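Local atomic coordinates of IroE protein (Escherichia coli, PDB entry 2GZS), a protein that hydrolyses the trilactone ester bonds of the siderophore enterobactin and its C-glucosylated salmochelin forms, preferring the iron-free molecules and releasing mainly linearized trimers. Residues F165-S170 / T196-I201. Residues are numbered along the deposited sequence; the frame is centred on the assembly and turned at random.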
loop_
_atom_site.group_PDB
_atom_site.type_symbol
_atom_site.label_atom_id
_atom_site.label_comp_id
_atom_site.label_asym_id
_atom_site.label_seq_id
_atom_site.Cartn_x
_atom_site.Cartn_y
_atom_site.Cartn_z
ATOM N N PHE A 165 4.387 8.757 4.962
ATOM C CA PHE A 165 3.190 8.746 4.167
ATOM C C PHE A 165 2.058 9.526 4.807
ATOM O O PHE A 165 1.982 9.624 6.029
ATOM C CB PHE A 165 2.684 7.286 3.923
ATOM C CG PHE A 165 3.707 6.440 3.225
ATOM C CD1 PHE A 165 3.856 6.425 1.829
ATOM C CD2 PHE A 165 4.559 5.649 3.983
ATOM C CE1 PHE A 165 4.863 5.658 1.292
ATOM C CE2 PHE A 165 5.557 4.910 3.402
ATOM C CZ PHE A 165 5.696 4.863 2.021
ATOM N N ARG A 166 1.129 10.068 4.006
ATOM C CA ARG A 166 -0.024 10.748 4.549
ATOM C C ARG A 166 -1.299 9.922 4.441
ATOM O O ARG A 166 -2.232 10.143 5.224
ATOM C CB ARG A 166 -0.191 12.088 3.795
ATOM C CG ARG A 166 0.970 13.026 4.183
ATOM C CD ARG A 166 0.771 13.555 5.600
ATOM N NE ARG A 166 -0.220 14.626 5.647
ATOM C CZ ARG A 166 0.046 15.927 5.735
ATOM N NH1 ARG A 166 1.297 16.354 5.784
ATOM N NH2 ARG A 166 -0.943 16.803 5.768
ATOM N N SER A 167 -1.372 9.027 3.471
ATOM C CA SER A 167 -2.566 8.217 3.304
ATOM C C SER A 167 -2.192 6.725 3.324
ATOM O O SER A 167 -1.225 6.316 2.701
ATOM C CB SER A 167 -3.288 8.546 1.970
ATOM O OG SER A 167 -3.915 9.833 2.189
ATOM N N TYR A 168 -3.001 5.985 4.095
ATOM C CA TYR A 168 -2.647 4.558 4.320
ATOM C C TYR A 168 -3.841 3.692 3.908
ATOM O O TYR A 168 -4.885 3.812 4.628
ATOM C CB TYR A 168 -2.300 4.385 5.794
ATOM C CG TYR A 168 -0.999 5.088 6.205
ATOM C CD1 TYR A 168 0.187 4.433 6.348
ATOM C CD2 TYR A 168 -1.071 6.483 6.420
ATOM C CE1 TYR A 168 1.366 5.095 6.703
ATOM C CE2 TYR A 168 0.093 7.170 6.796
ATOM C CZ TYR A 168 1.261 6.471 6.941
ATOM O OH TYR A 168 2.421 7.157 7.307
ATOM N N TYR A 169 -3.756 2.885 2.895
ATOM C CA TYR A 169 -4.882 2.081 2.428
ATOM C C TYR A 169 -4.550 0.593 2.732
ATOM O O TYR A 169 -3.713 -0.042 2.114
ATOM C CB TYR A 169 -5.003 2.246 0.921
ATOM C CG TYR A 169 -5.369 3.636 0.433
ATOM C CD1 TYR A 169 -6.713 3.969 0.300
ATOM C CD2 TYR A 169 -4.371 4.557 0.118
ATOM C CE1 TYR A 169 -7.107 5.237 -0.142
ATOM C CE2 TYR A 169 -4.762 5.807 -0.349
ATOM C CZ TYR A 169 -6.091 6.107 -0.472
ATOM O OH TYR A 169 -6.397 7.391 -0.937
ATOM N N SER A 170 -5.253 0.129 3.761
ATOM C CA SER A 170 -4.987 -1.210 4.300
ATOM C C SER A 170 -6.087 -2.159 3.826
ATOM O O SER A 170 -7.212 -1.991 4.357
ATOM C CB SER A 170 -4.987 -1.157 5.836
ATOM O OG SER A 170 -4.773 -2.493 6.308
ATOM N N THR A 196 -2.464 13.714 11.102
ATOM C CA THR A 196 -2.086 13.951 9.696
ATOM C C THR A 196 -1.958 12.681 8.875
ATOM O O THR A 196 -1.422 12.667 7.770
ATOM C CB THR A 196 -0.712 14.639 9.700
ATOM O OG1 THR A 196 0.262 13.817 10.367
ATOM C CG2 THR A 196 -0.759 15.922 10.513
ATOM N N LYS A 197 -2.380 11.536 9.377
ATOM C CA LYS A 197 -2.243 10.241 8.727
ATOM C C LYS A 197 -3.632 9.636 8.490
ATOM O O LYS A 197 -4.229 9.118 9.436
ATOM C CB LYS A 197 -1.425 9.228 9.537
ATOM C CG LYS A 197 0.010 9.704 9.684
ATOM C CD LYS A 197 0.968 8.641 10.218
ATOM C CE LYS A 197 1.479 8.835 11.613
ATOM N NZ LYS A 197 2.302 7.664 12.095
ATOM N N HIS A 198 -4.127 9.753 7.244
ATOM C CA HIS A 198 -5.434 9.223 6.875
ATOM C C HIS A 198 -5.417 7.709 6.795
ATOM O O HIS A 198 -4.469 7.197 6.187
ATOM C CB HIS A 198 -5.796 9.718 5.456
ATOM C CG HIS A 198 -6.959 9.051 4.830
ATOM N ND1 HIS A 198 -8.229 9.100 5.421
ATOM C CD2 HIS A 198 -7.078 8.367 3.666
ATOM C CE1 HIS A 198 -9.078 8.438 4.632
ATOM N NE2 HIS A 198 -8.416 7.986 3.583
ATOM N N LEU A 199 -6.400 7.056 7.405
ATOM C CA LEU A 199 -6.342 5.584 7.378
ATOM C C LEU A 199 -7.598 5.091 6.685
ATOM O O LEU A 199 -8.705 5.469 7.082
ATOM C CB LEU A 199 -6.307 5.056 8.819
ATOM C CG LEU A 199 -6.353 3.528 8.898
ATOM C CD1 LEU A 199 -5.163 2.891 8.205
ATOM C CD2 LEU A 199 -6.466 3.178 10.403
ATOM N N ALA A 200 -7.464 4.282 5.676
ATOM C CA ALA A 200 -8.584 3.722 4.927
ATOM C C ALA A 200 -8.505 2.203 5.081
ATOM O O ALA A 200 -7.608 1.575 4.509
ATOM C CB ALA A 200 -8.533 4.098 3.453
ATOM N N ILE A 201 -9.449 1.624 5.840
ATOM C CA ILE A 201 -9.503 0.169 5.946
ATOM C C ILE A 201 -10.466 -0.377 4.899
ATOM O O ILE A 201 -11.552 0.209 4.733
ATOM C CB ILE A 201 -9.961 -0.261 7.360
ATOM C CG1 ILE A 201 -8.990 0.291 8.419
ATOM C CG2 ILE A 201 -10.100 -1.761 7.451
ATOM C CD1 ILE A 201 -9.444 -0.013 9.845
#
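Tyr168 bonds to His198 and Ala200 through its N and O, at the middle of a four-bond ladder between two parallel strands, 167-170 and 198-201, whose N-to-C directions differ by 14°. His198 N gives to Arg166 O and Tyr168 N to His198 O, both at 2.8 Å; the ladder continues from Ala200 N to Tyr168 O and ends with Ser170 N to Ala200 O at 2.9 Å. The N-H...O angle is 141° for Tyr168 N to His198 O and 169° for Ala200 N to Tyr168 O, so the first is the more bent. Four CA-H...O contacts accompany these bonds, among them Tyr169 CA to Ala200 O.

Side-chain packing differs on the two faces. On that of Tyr168 and Leu199, Tyr168 CG stands anti to the carbonyl carbon, beside the backbone N, and the phenol ring and the aliphatic chain of Lys197 cross obliquely, with Lys197 CB 3.7 Å from Tyr168 CE2 and CD against the hydroxyl. Tyr168 OH also bonds back to Phe165 O (2.8 Å) from above the carbonyl plane, which helps hold the ring's far end, while Leu199 CD1 meets Tyr168 CB. On the other face, Ala200 CB lies 3.6 Å from Tyr169 CD1, and Ser167 OG sits at the edge of the His198 imidazole.

Several polar ends find partners beyond the two segments: Lys197 NZ bonds to the carbonyls of Trp159 and Ser162, Tyr169 OH to Asp261, and Ser170 OG to Gly152 O. The strands belong to the beta-alpha-beta unit completed by helix 179-187, within an alpha/beta-hydrolase sheet. Strand 143-148 flanks 167-171, strand 237-241 flanks 198-203, and helix 150-161, following the active-site Ser149, packs on Tyr168, Ser170 and Leu199.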